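Local coordinates for protein 336aa long hypothetical dTDP-glucose 4,6-dehydratase (Pyrococcus horikoshii, PDB 2HUN) that probably removes water from dTDP-glucose as an NAD-dependent 4,6-dehydratase and binds its NAD on a Rossmann fold, at residues G61-Y66 with V79-A84; I242-E247 with W294-T299. All coordinates share one frame; numbering follows the deposited sequence.

How the contacts relate
Contact 1 is part of the NAD pocket, whereas contact 2 joins two loops on the other side of the chain's centre. Their centres lie 27 Å apart and their nearest atoms about 9 Å apart, so they do not touch. One sheet connects them: strand 78-81, which leads into the adenine site of contact 1, is followed across it by strands 121-127, 172-182 and 239-242, the last of which runs into contact 2. The cofactor comes within about 9 Å of the Ile242 side chain in contact 2, and that side chain is about 7 Å from the side chain of Asn181, an NAD-binding residue on strand 172-182.

Contact 1 (G61-Y66 with V79-A84); sequences GDVADY and VVHLAA. With NAD (nicotinamide-adenine-dinucleotide), chain C.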
ATOM      1  N   GLY A  61      -9.895 -10.216 -21.078  1.00 34.70           N
ATOM      2  CA  GLY A  61     -10.608  -9.310 -20.197  1.00 31.89           C
ATOM      3  C   GLY A  61      -9.708  -8.670 -19.159  1.00 32.81           C
ATOM      4  O   GLY A  61      -8.552  -9.067 -18.989  1.00 31.00           O
ATOM      5  N   ASP A  62     -10.260  -7.687 -18.457  1.00 31.66           N
ATOM      6  CA  ASP A  62      -9.553  -6.930 -17.426  1.00 32.13           C
ATOM      7  C   ASP A  62      -9.922  -7.455 -16.035  1.00 31.02           C
ATOM      8  O   ASP A  62     -11.101  -7.584 -15.721  1.00 29.67           O
ATOM      9  CB  ASP A  62      -9.961  -5.457 -17.548  1.00 34.59           C
ATOM     10  CG  ASP A  62      -9.197  -4.549 -16.613  1.00 36.01           C
ATOM     11  OD1 ASP A  62      -8.622  -5.037 -15.620  1.00 36.89           O
ATOM     12  OD2 ASP A  62      -9.192  -3.331 -16.870  1.00 39.75           O
ATOM     13  N   VAL A  63      -8.924  -7.752 -15.203  1.00 28.43           N
ATOM     14  CA  VAL A  63      -9.201  -8.247 -13.856  1.00 27.77           C
ATOM     15  C   VAL A  63     -10.048  -7.241 -13.079  1.00 28.81           C
ATOM     16  O   VAL A  63     -10.648  -7.572 -12.057  1.00 29.81           O
ATOM     17  CB  VAL A  63      -7.899  -8.512 -13.049  1.00 27.41           C
ATOM     18  CG1 VAL A  63      -7.175  -9.714 -13.611  1.00 29.17           C
ATOM     19  CG2 VAL A  63      -7.000  -7.284 -13.079  1.00 27.03           C
ATOM     20  N   ALA A  64     -10.088  -6.008 -13.570  1.00 28.61           N
ATOM     21  CA  ALA A  64     -10.867  -4.950 -12.940  1.00 30.31           C
ATOM     22  C   ALA A  64     -12.337  -5.022 -13.359  1.00 30.83           C
ATOM     23  O   ALA A  64     -13.150  -4.201 -12.941  1.00 32.64           O
ATOM     24  CB  ALA A  64     -10.289  -3.591 -13.313  1.00 29.94           C
ATOM     25  N   ASP A  65     -12.668  -6.004 -14.190  1.00 31.40           N
ATOM     26  CA  ASP A  65     -14.037  -6.195 -14.674  1.00 31.34           C
ATOM     27  C   ASP A  65     -14.698  -7.182 -13.723  1.00 30.69           C
ATOM     28  O   ASP A  65     -14.661  -8.392 -13.957  1.00 29.59           O
ATOM     29  CB  ASP A  65     -14.011  -6.783 -16.091  1.00 31.46           C
ATOM     30  CG  ASP A  65     -15.397  -6.896 -16.713  1.00 33.64           C
ATOM     31  OD1 ASP A  65     -16.402  -6.878 -15.968  1.00 31.88           O
ATOM     32  OD2 ASP A  65     -15.475  -7.021 -17.954  1.00 33.42           O
ATOM     33  N   TYR A  66     -15.303  -6.669 -12.655  1.00 30.33           N
ATOM     34  CA  TYR A  66     -15.929  -7.534 -11.661  1.00 30.96           C
ATOM     35  C   TYR A  66     -16.867  -8.596 -12.227  1.00 31.11           C
ATOM     36  O   TYR A  66     -16.713  -9.778 -11.929  1.00 31.25           O
ATOM     37  CB  TYR A  66     -16.682  -6.710 -10.606  1.00 30.98           C
ATOM     38  CG  TYR A  66     -17.135  -7.577  -9.452  1.00 31.35           C
ATOM     39  CD1 TYR A  66     -16.206  -8.128  -8.572  1.00 32.09           C
ATOM     40  CD2 TYR A  66     -18.477  -7.934  -9.303  1.00 30.80           C
ATOM     41  CE1 TYR A  66     -16.592  -9.022  -7.577  1.00 32.30           C
ATOM     42  CE2 TYR A  66     -18.876  -8.828  -8.309  1.00 32.02           C
ATOM     43  CZ  TYR A  66     -17.928  -9.371  -7.454  1.00 32.45           C
ATOM     44  OH  TYR A  66     -18.305 -10.283  -6.498  1.00 33.31           O
ATOM     45  N   VAL A  79      -5.900 -19.213  -7.539  1.00 27.39           N
ATOM     46  CA  VAL A  79      -5.738 -18.011  -8.339  1.00 27.14           C
ATOM     47  C   VAL A  79      -4.309 -17.493  -8.209  1.00 27.32           C
ATOM     48  O   VAL A  79      -3.852 -17.200  -7.108  1.00 26.73           O
ATOM     49  CB  VAL A  79      -6.699 -16.898  -7.878  1.00 26.86           C
ATOM     50  CG1 VAL A  79      -6.451 -15.633  -8.686  1.00 26.57           C
ATOM     51  CG2 VAL A  79      -8.150 -17.353  -8.038  1.00 28.19           C
ATOM     52  N   VAL A  80      -3.606 -17.400  -9.335  1.00 25.99           N
ATOM     53  CA  VAL A  80      -2.239 -16.891  -9.353  1.00 26.50           C
ATOM     54  C   VAL A  80      -2.319 -15.563 -10.098  1.00 27.25           C
ATOM     55  O   VAL A  80      -2.516 -15.534 -11.311  1.00 27.09           O
ATOM     56  CB  VAL A  80      -1.293 -17.866 -10.076  1.00 27.52           C
ATOM     57  CG1 VAL A  80       0.107 -17.273 -10.161  1.00 27.75           C
ATOM     58  CG2 VAL A  80      -1.250 -19.197  -9.321  1.00 27.60           C
ATOM     59  N   HIS A  81      -2.167 -14.469  -9.352  1.00 25.98           N
ATOM     60  CA  HIS A  81      -2.310 -13.071  -9.820  1.00 25.65           C
ATOM     61  C   HIS A  81      -1.008 -12.438 -10.382  1.00 26.44           C
ATOM     62  O   HIS A  81      -0.221 -11.835  -9.664  1.00 24.50           O
ATOM     63  CB  HIS A  81      -2.835 -12.233  -8.654  1.00 26.87           C
ATOM     64  CG  HIS A  81      -3.275 -10.883  -9.160  1.00 26.13           C
ATOM     65  ND1 HIS A  81      -3.951 -10.706 -10.323  1.00 27.13           N
ATOM     66  CD2 HIS A  81      -3.095  -9.633  -8.557  1.00 24.93           C
ATOM     67  CE1 HIS A  81      -4.174  -9.381 -10.414  1.00 24.61           C
ATOM     68  NE2 HIS A  81      -3.672  -8.714  -9.372  1.00 26.03           N
ATOM     69  N   LEU A  82      -0.778 -12.499 -11.691  1.00 25.01           N
ATOM     70  CA  LEU A  82       0.403 -11.883 -12.286  1.00 24.64           C
ATOM     71  C   LEU A  82       0.084 -10.592 -13.036  1.00 24.74           C
ATOM     72  O   LEU A  82       0.978  -9.789 -13.298  1.00 24.79           O
ATOM     73  CB  LEU A  82       1.084 -12.868 -13.233  1.00 24.29           C
ATOM     74  CG  LEU A  82       1.694 -14.079 -12.526  1.00 26.02           C
ATOM     75  CD1 LEU A  82       1.306 -15.360 -13.253  1.00 25.14           C
ATOM     76  CD2 LEU A  82       3.196 -13.922 -12.464  1.00 24.17           C
ATOM     77  N   ALA A  83      -1.187 -10.386 -13.369  1.00 22.71           N
ATOM     78  CA  ALA A  83      -1.605  -9.200 -14.105  1.00 22.63           C
ATOM     79  C   ALA A  83      -1.240  -7.870 -13.445  1.00 23.67           C
ATOM     80  O   ALA A  83      -1.567  -7.621 -12.279  1.00 22.94           O
ATOM     81  CB  ALA A  83      -3.107  -9.254 -14.360  1.00 21.08           C
ATOM     82  N   ALA A  84      -0.583  -7.005 -14.213  1.00 23.29           N
ATOM     83  CA  ALA A  84      -0.175  -5.695 -13.719  1.00 24.08           C
ATOM     84  C   ALA A  84       0.476  -4.878 -14.825  1.00 23.52           C
ATOM     85  O   ALA A  84       0.910  -5.429 -15.835  1.00 23.25           O
ATOM     86  CB  ALA A  84       0.821  -5.858 -12.561  1.00 23.30           C
TER
HETATM   87  PA  NAD C 801       4.421  -8.395 -18.513  1.00 29.81           P
HETATM   88  O1A NAD C 801       4.347  -6.942 -18.735  1.00 30.66           O
HETATM   89  O2A NAD C 801       5.243  -9.237 -19.427  1.00 28.28           O
HETATM   90  O5B NAD C 801       2.921  -8.959 -18.574  1.00 29.61           O
HETATM   91  C5B NAD C 801       1.848  -8.447 -17.769  1.00 25.98           C
HETATM   92  C4B NAD C 801       0.611  -9.200 -18.278  1.00 25.67           C
HETATM   93  O4B NAD C 801      -0.552  -8.823 -17.516  1.00 26.08           O
HETATM   94  C3B NAD C 801       0.310  -8.850 -19.763  1.00 23.84           C
HETATM   95  O3B NAD C 801       0.027 -10.044 -20.510  1.00 25.94           O
HETATM   96  C2B NAD C 801      -0.857  -7.852 -19.654  1.00 26.35           C
HETATM   97  O2B NAD C 801      -1.727  -7.765 -20.782  1.00 24.19           O
HETATM   98  C1B NAD C 801      -1.566  -8.329 -18.385  1.00 26.08           C
HETATM   99  N9A NAD C 801      -2.323  -7.271 -17.681  1.00 26.35           N
HETATM  100  C8A NAD C 801      -1.887  -6.071 -17.257  1.00 29.07           C
HETATM  101  N7A NAD C 801      -2.889  -5.421 -16.667  1.00 27.53           N
HETATM  102  C5A NAD C 801      -3.972  -6.192 -16.705  1.00 25.53           C
HETATM  103  C6A NAD C 801      -5.315  -6.059 -16.257  1.00 26.02           C
HETATM  104  N6A NAD C 801      -5.773  -4.978 -15.639  1.00 25.53           N
HETATM  105  N1A NAD C 801      -6.188  -7.146 -16.501  1.00 25.38           N
HETATM  106  C2A NAD C 801      -5.727  -8.296 -17.160  1.00 25.20           C
HETATM  107  N3A NAD C 801      -4.462  -8.419 -17.583  1.00 26.48           N
HETATM  108  C4A NAD C 801      -3.611  -7.385 -17.354  1.00 25.68           C
HETATM  109  O3  NAD C 801       5.129  -8.526 -17.096  1.00 28.75           O
HETATM  110  PN  NAD C 801       5.631  -9.706 -16.169  1.00 27.11           P
HETATM  111  O1N NAD C 801       7.084  -9.397 -16.036  1.00 26.85           O
HETATM  112  O2N NAD C 801       5.328 -11.034 -16.741  1.00 24.88           O
HETATM  113  O5D NAD C 801       4.977  -9.402 -14.722  1.00 28.72           O
HETATM  114  C5D NAD C 801       4.150 -10.323 -14.005  1.00 26.52           C
HETATM  115  C4D NAD C 801       4.084  -9.883 -12.520  1.00 27.11           C
HETATM  116  O4D NAD C 801       5.342 -10.112 -11.863  1.00 24.92           O
HETATM  117  C3D NAD C 801       3.727  -8.400 -12.358  1.00 26.37           C
HETATM  118  O3D NAD C 801       2.756  -8.277 -11.286  1.00 26.82           O
HETATM  119  C2D NAD C 801       5.087  -7.741 -11.992  1.00 25.82           C
HETATM  120  O2D NAD C 801       4.868  -6.586 -11.177  1.00 27.39           O
HETATM  121  C1D NAD C 801       5.795  -8.878 -11.274  1.00 26.83           C
HETATM  122  N1N NAD C 801       7.271  -8.834 -11.334  1.00 27.36           N
HETATM  123  C2N NAD C 801       7.998  -9.026 -12.557  1.00 27.12           C
HETATM  124  C3N NAD C 801       9.402  -8.981 -12.526  1.00 28.60           C
HETATM  125  C7N NAD C 801      10.250  -9.190 -13.802  1.00 28.92           C
HETATM  126  O7N NAD C 801      11.476  -9.317 -13.687  1.00 28.14           O
HETATM  127  N7N NAD C 801       9.651  -9.246 -14.985  1.00 24.58           N
HETATM  128  C4N NAD C 801      10.082  -8.748 -11.303  1.00 27.77           C
HETATM  129  C5N NAD C 801       9.350  -8.560 -10.112  1.00 28.23           C
HETATM  130  C6N NAD C 801       7.947  -8.602 -10.112  1.00 27.58           C
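Val63 meets Ala83 and His81 beside the adenine of NAD, and its short branched side chain serves protein and cofactor at once. The bond to CB heads toward 79-84, and Val63 CB itself is 4.1 Å from NAD N1A. With chi1 at -70°, CG1 is anti to the carbonyl carbon and extends to Ala83 CB at 4.2 Å. The same methyl comes to the edge of the His81 imidazole, 4.4 Å from its CE1. CG1 also lies alongside the adenine, and Val63 CG2 comes closer, 3.5 Å from NAD N1A. Ala83 CB rests over the purine, 3.6 Å from NAD C4A, and a methyl suits this place because it lets the flat base come down close to the chain.

Polar groups read the rim of the base. Val63 N donates a nearly straight bond to NAD N1A (3.1 Å, 167°). Asp62 OD1 accepts from NAD N6A at 2.8 Å. Together they match adenine's N1 acceptor and amino donor, an adenine recognition by an aspartate and the following hydrophobic residue's amide, as in extended short-chain dehydrogenases/reductases. Asp62 OD2 is held in turn by His100 NE2, which should help fix the carboxylate's rotation. Farther along the cofactor, Leu82 O accepts from the nicotinamide-ribose hydroxyl NAD O3D at 3.1 Å, and Ala84 CB packs beside the same hydroxyl.

His81 is buried with both ring nitrogens engaged, ND1 with Thr9 OG1 and NE2 with Thr106 OG1, which should hold the ring in place. In the fold, 61-66 leaves strand 56-60 and enters helix 66-74, while 79-84 leaves the end of strand 78-81; helix 96-116 supplies His100 and Thr106, and strand 5-9 supplies Thr9, placing this contact at the strand ends that form the Rossmann adenine site.

Contact 2 (I242-E247 with W294-T299); sequences ISAGEE and WRPKYT
Ser243 OG is gripped by two groups, the hydroxyl Ser285 OG and the carbonyl Leu283 O, while the backbone oxygen of the same serine faces Trp294. The side chain leaves the backbone away from 294-299, and a small hydroxyl suits a buried place where it must meet both partners. Its carbonyl does the touching across the contact: Ser243 O lies near the plane of the indole, at its edge, 3.3 Å from Trp294 CZ3. Aromatic C-H groups carry slight positive charge, so this approach is probably mildly favourable.

The beta-branched Ile242 offers CG2 as a methyl close to the backbone for the ring face. It sits over the six-membered ring, 4.0 Å from the centroid and 23° off the normal, a CH-pi contact. The branch is displaced toward the rim, with Ile242 CG2 3.7 Å from Trp294 CH2, and the side chains cross at about a right angle. Trp294 holds CG anti to its backbone N (chi1 176°), and the broad indole reaches far enough to present a face to the methyl and an edge to the carbonyl. On the opposite face lies Pro296 N, 4.1 Å above the plane.

Pro296 CG approaches Ala244 CA at 4.0 Å, and Ala244's small methyl lets the proline ring come so close. The contact joins the loop after strand 239-242 of the main sheet to the link between helices 286-292 and 300-313; Trp294 also packs on Ala226 and Leu229 of helix 220-233. Asp216 accepts from Ala244 N and Glu246 N, Asp222 from Lys297 N and Tyr298 N, and these carboxylates bring in strand 215-219 and helix 220-233. Thus these polar bonds run to neighbours, whereas the two segments meet through apolar and aromatic-edge contacts.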
ATOM      1  N   ILE A 242      11.411 -13.739  -2.846  1.00 20.46           N
ATOM      2  CA  ILE A 242      12.012 -14.751  -3.713  1.00 20.63           C
ATOM      3  C   ILE A 242      13.204 -14.114  -4.423  1.00 22.02           C
ATOM      4  O   ILE A 242      13.036 -13.178  -5.207  1.00 21.31           O
ATOM      5  CB  ILE A 242      11.015 -15.254  -4.783  1.00 19.88           C
ATOM      6  CG1 ILE A 242       9.733 -15.765  -4.112  1.00 18.64           C
ATOM      7  CG2 ILE A 242      11.658 -16.365  -5.600  1.00 19.91           C
ATOM      8  CD1 ILE A 242       8.622 -16.134  -5.096  1.00 19.30           C
ATOM      9  N   SER A 243      14.399 -14.626  -4.134  1.00 22.39           N
ATOM     10  CA  SER A 243      15.632 -14.120  -4.719  1.00 25.38           C
ATOM     11  C   SER A 243      16.668 -15.228  -4.842  1.00 25.19           C
ATOM     12  O   SER A 243      16.718 -16.152  -4.027  1.00 26.78           O
ATOM     13  CB  SER A 243      16.201 -12.975  -3.868  1.00 25.47           C
ATOM     14  OG  SER A 243      16.549 -13.427  -2.568  1.00 28.57           O
ATOM     15  N   ALA A 244      17.505 -15.125  -5.865  1.00 25.84           N
ATOM     16  CA  ALA A 244      18.520 -16.133  -6.115  1.00 26.98           C
ATOM     17  C   ALA A 244      19.856 -15.865  -5.438  1.00 26.95           C
ATOM     18  O   ALA A 244      20.690 -16.761  -5.342  1.00 28.52           O
ATOM     19  CB  ALA A 244      18.723 -16.284  -7.613  1.00 28.12           C
ATOM     20  N   GLY A 245      20.057 -14.642  -4.963  1.00 27.05           N
ATOM     21  CA  GLY A 245      21.320 -14.308  -4.339  1.00 29.00           C
ATOM     22  C   GLY A 245      22.401 -14.211  -5.403  1.00 29.36           C
ATOM     23  O   GLY A 245      23.547 -14.594  -5.182  1.00 31.01           O
ATOM     24  N   GLU A 246      22.022 -13.707  -6.573  1.00 29.43           N
ATOM     25  CA  GLU A 246      22.946 -13.553  -7.697  1.00 29.98           C
ATOM     26  C   GLU A 246      22.931 -12.082  -8.081  1.00 29.79           C
ATOM     27  O   GLU A 246      22.391 -11.708  -9.128  1.00 27.49           O
ATOM     28  CB  GLU A 246      22.487 -14.387  -8.906  1.00 31.97           C
ATOM     29  CG  GLU A 246      22.423 -15.906  -8.711  1.00 33.36           C
ATOM     30  CD  GLU A 246      23.792 -16.545  -8.552  1.00 34.86           C
ATOM     31  OE1 GLU A 246      24.802 -15.856  -8.797  1.00 34.21           O
ATOM     32  OE2 GLU A 246      23.857 -17.742  -8.191  1.00 37.24           O
ATOM     33  N   GLU A 247      23.504 -11.245  -7.222  1.00 29.42           N
ATOM     34  CA  GLU A 247      23.530  -9.812  -7.481  1.00 31.31           C
ATOM     35  C   GLU A 247      24.713  -9.464  -8.354  1.00 32.73           C
ATOM     36  O   GLU A 247      25.864  -9.713  -7.994  1.00 32.64           O
ATOM     37  CB  GLU A 247      23.569  -9.048  -6.158  1.00 32.01           C
ATOM     38  CG  GLU A 247      22.353  -9.361  -5.305  1.00 35.72           C
ATOM     39  CD  GLU A 247      22.324  -8.622  -3.986  1.00 36.68           C
ATOM     40  OE1 GLU A 247      23.324  -7.963  -3.637  1.00 39.71           O
ATOM     41  OE2 GLU A 247      21.291  -8.712  -3.294  1.00 36.26           O
ATOM     42  N   TRP A 294      12.462 -23.806  -0.398  1.00 25.24           N
ATOM     43  CA  TRP A 294      12.736 -23.384  -1.766  1.00 24.66           C
ATOM     44  C   TRP A 294      14.209 -23.023  -1.963  1.00 24.81           C
ATOM     45  O   TRP A 294      14.785 -22.295  -1.158  1.00 23.45           O
ATOM     46  CB  TRP A 294      11.908 -22.160  -2.153  1.00 23.39           C
ATOM     47  CG  TRP A 294      12.274 -21.668  -3.532  1.00 23.28           C
ATOM     48  CD1 TRP A 294      11.926 -22.238  -4.723  1.00 24.79           C
ATOM     49  CD2 TRP A 294      13.114 -20.551  -3.853  1.00 23.94           C
ATOM     50  NE1 TRP A 294      12.500 -21.548  -5.767  1.00 26.17           N
ATOM     51  CE2 TRP A 294      13.233 -20.508  -5.260  1.00 25.18           C
ATOM     52  CE3 TRP A 294      13.780 -19.583  -3.087  1.00 25.35           C
ATOM     53  CZ2 TRP A 294      13.992 -19.535  -5.918  1.00 25.19           C
ATOM     54  CZ3 TRP A 294      14.533 -18.617  -3.741  1.00 25.69           C
ATOM     55  CH2 TRP A 294      14.632 -18.601  -5.144  1.00 25.23           C
ATOM     56  N   ARG A 295      14.794 -23.520  -3.049  1.00 24.38           N
ATOM     57  CA  ARG A 295      16.182 -23.236  -3.411  1.00 26.68           C
ATOM     58  C   ARG A 295      16.230 -23.071  -4.935  1.00 27.95           C
ATOM     59  O   ARG A 295      15.465 -23.714  -5.659  1.00 27.18           O
ATOM     60  CB  ARG A 295      17.104 -24.407  -3.038  1.00 29.28           C
ATOM     61  CG  ARG A 295      17.132 -24.816  -1.566  1.00 31.76           C
ATOM     62  CD  ARG A 295      18.111 -23.979  -0.757  1.00 31.62           C
ATOM     63  NE  ARG A 295      18.249 -24.494   0.607  1.00 31.10           N
ATOM     64  CZ  ARG A 295      19.027 -23.952   1.535  1.00 28.24           C
ATOM     65  NH1 ARG A 295      19.744 -22.875   1.245  1.00 28.01           N
ATOM     66  NH2 ARG A 295      19.081 -24.483   2.751  1.00 28.02           N
ATOM     67  N   PRO A 296      17.116 -22.201  -5.445  1.00 27.90           N
ATOM     68  CA  PRO A 296      17.158 -22.068  -6.906  1.00 29.17           C
ATOM     69  C   PRO A 296      17.645 -23.397  -7.481  1.00 29.37           C
ATOM     70  O   PRO A 296      18.522 -24.050  -6.896  1.00 27.93           O
ATOM     71  CB  PRO A 296      18.165 -20.942  -7.124  1.00 27.83           C
ATOM     72  CG  PRO A 296      17.970 -20.091  -5.902  1.00 29.49           C
ATOM     73  CD  PRO A 296      17.895 -21.130  -4.800  1.00 28.85           C
ATOM     74  N   LYS A 297      17.074 -23.805  -8.609  1.00 28.11           N
ATOM     75  CA  LYS A 297      17.459 -25.067  -9.246  1.00 30.19           C
ATOM     76  C   LYS A 297      18.605 -24.860 -10.238  1.00 29.52           C
ATOM     77  O   LYS A 297      19.366 -25.781 -10.533  1.00 29.87           O
ATOM     78  CB  LYS A 297      16.250 -25.672  -9.971  1.00 30.83           C
ATOM     79  CG  LYS A 297      16.561 -26.905 -10.812  1.00 35.48           C
ATOM     80  CD  LYS A 297      15.324 -27.382 -11.574  1.00 38.15           C
ATOM     81  CE  LYS A 297      15.639 -28.584 -12.460  1.00 39.15           C
ATOM     82  NZ  LYS A 297      16.106 -29.753 -11.657  1.00 41.57           N
ATOM     83  N   TYR A 298      18.729 -23.637 -10.734  1.00 30.05           N
ATOM     84  CA  TYR A 298      19.753 -23.301 -11.714  1.00 31.13           C
ATOM     85  C   TYR A 298      20.688 -22.212 -11.202  1.00 31.93           C
ATOM     86  O   TYR A 298      20.260 -21.312 -10.477  1.00 31.52           O
ATOM     87  CB  TYR A 298      19.091 -22.792 -12.998  1.00 31.42           C
ATOM     88  CG  TYR A 298      18.008 -23.688 -13.556  1.00 33.14           C
ATOM     89  CD1 TYR A 298      18.324 -24.885 -14.204  1.00 34.80           C
ATOM     90  CD2 TYR A 298      16.664 -23.345 -13.427  1.00 33.63           C
ATOM     91  CE1 TYR A 298      17.325 -25.715 -14.710  1.00 34.83           C
ATOM     92  CE2 TYR A 298      15.657 -24.167 -13.927  1.00 33.28           C
ATOM     93  CZ  TYR A 298      15.993 -25.347 -14.565  1.00 35.05           C
ATOM     94  OH  TYR A 298      14.993 -26.157 -15.050  1.00 37.65           O
ATOM     95  N   THR A 299      21.961 -22.297 -11.577  1.00 30.48           N
ATOM     96  CA  THR A 299      22.922 -21.268 -11.194  1.00 30.75           C
ATOM     97  C   THR A 299      22.726 -20.172 -12.240  1.00 31.13           C
ATOM     98  O   THR A 299      22.001 -20.375 -13.209  1.00 29.51           O
ATOM     99  CB  THR A 299      24.375 -21.774 -11.274  1.00 30.27           C
ATOM    100  OG1 THR A 299      24.655 -22.219 -12.605  1.00 31.57           O
ATOM    101  CG2 THR A 299      24.592 -22.931 -10.304  1.00 30.26           C
TER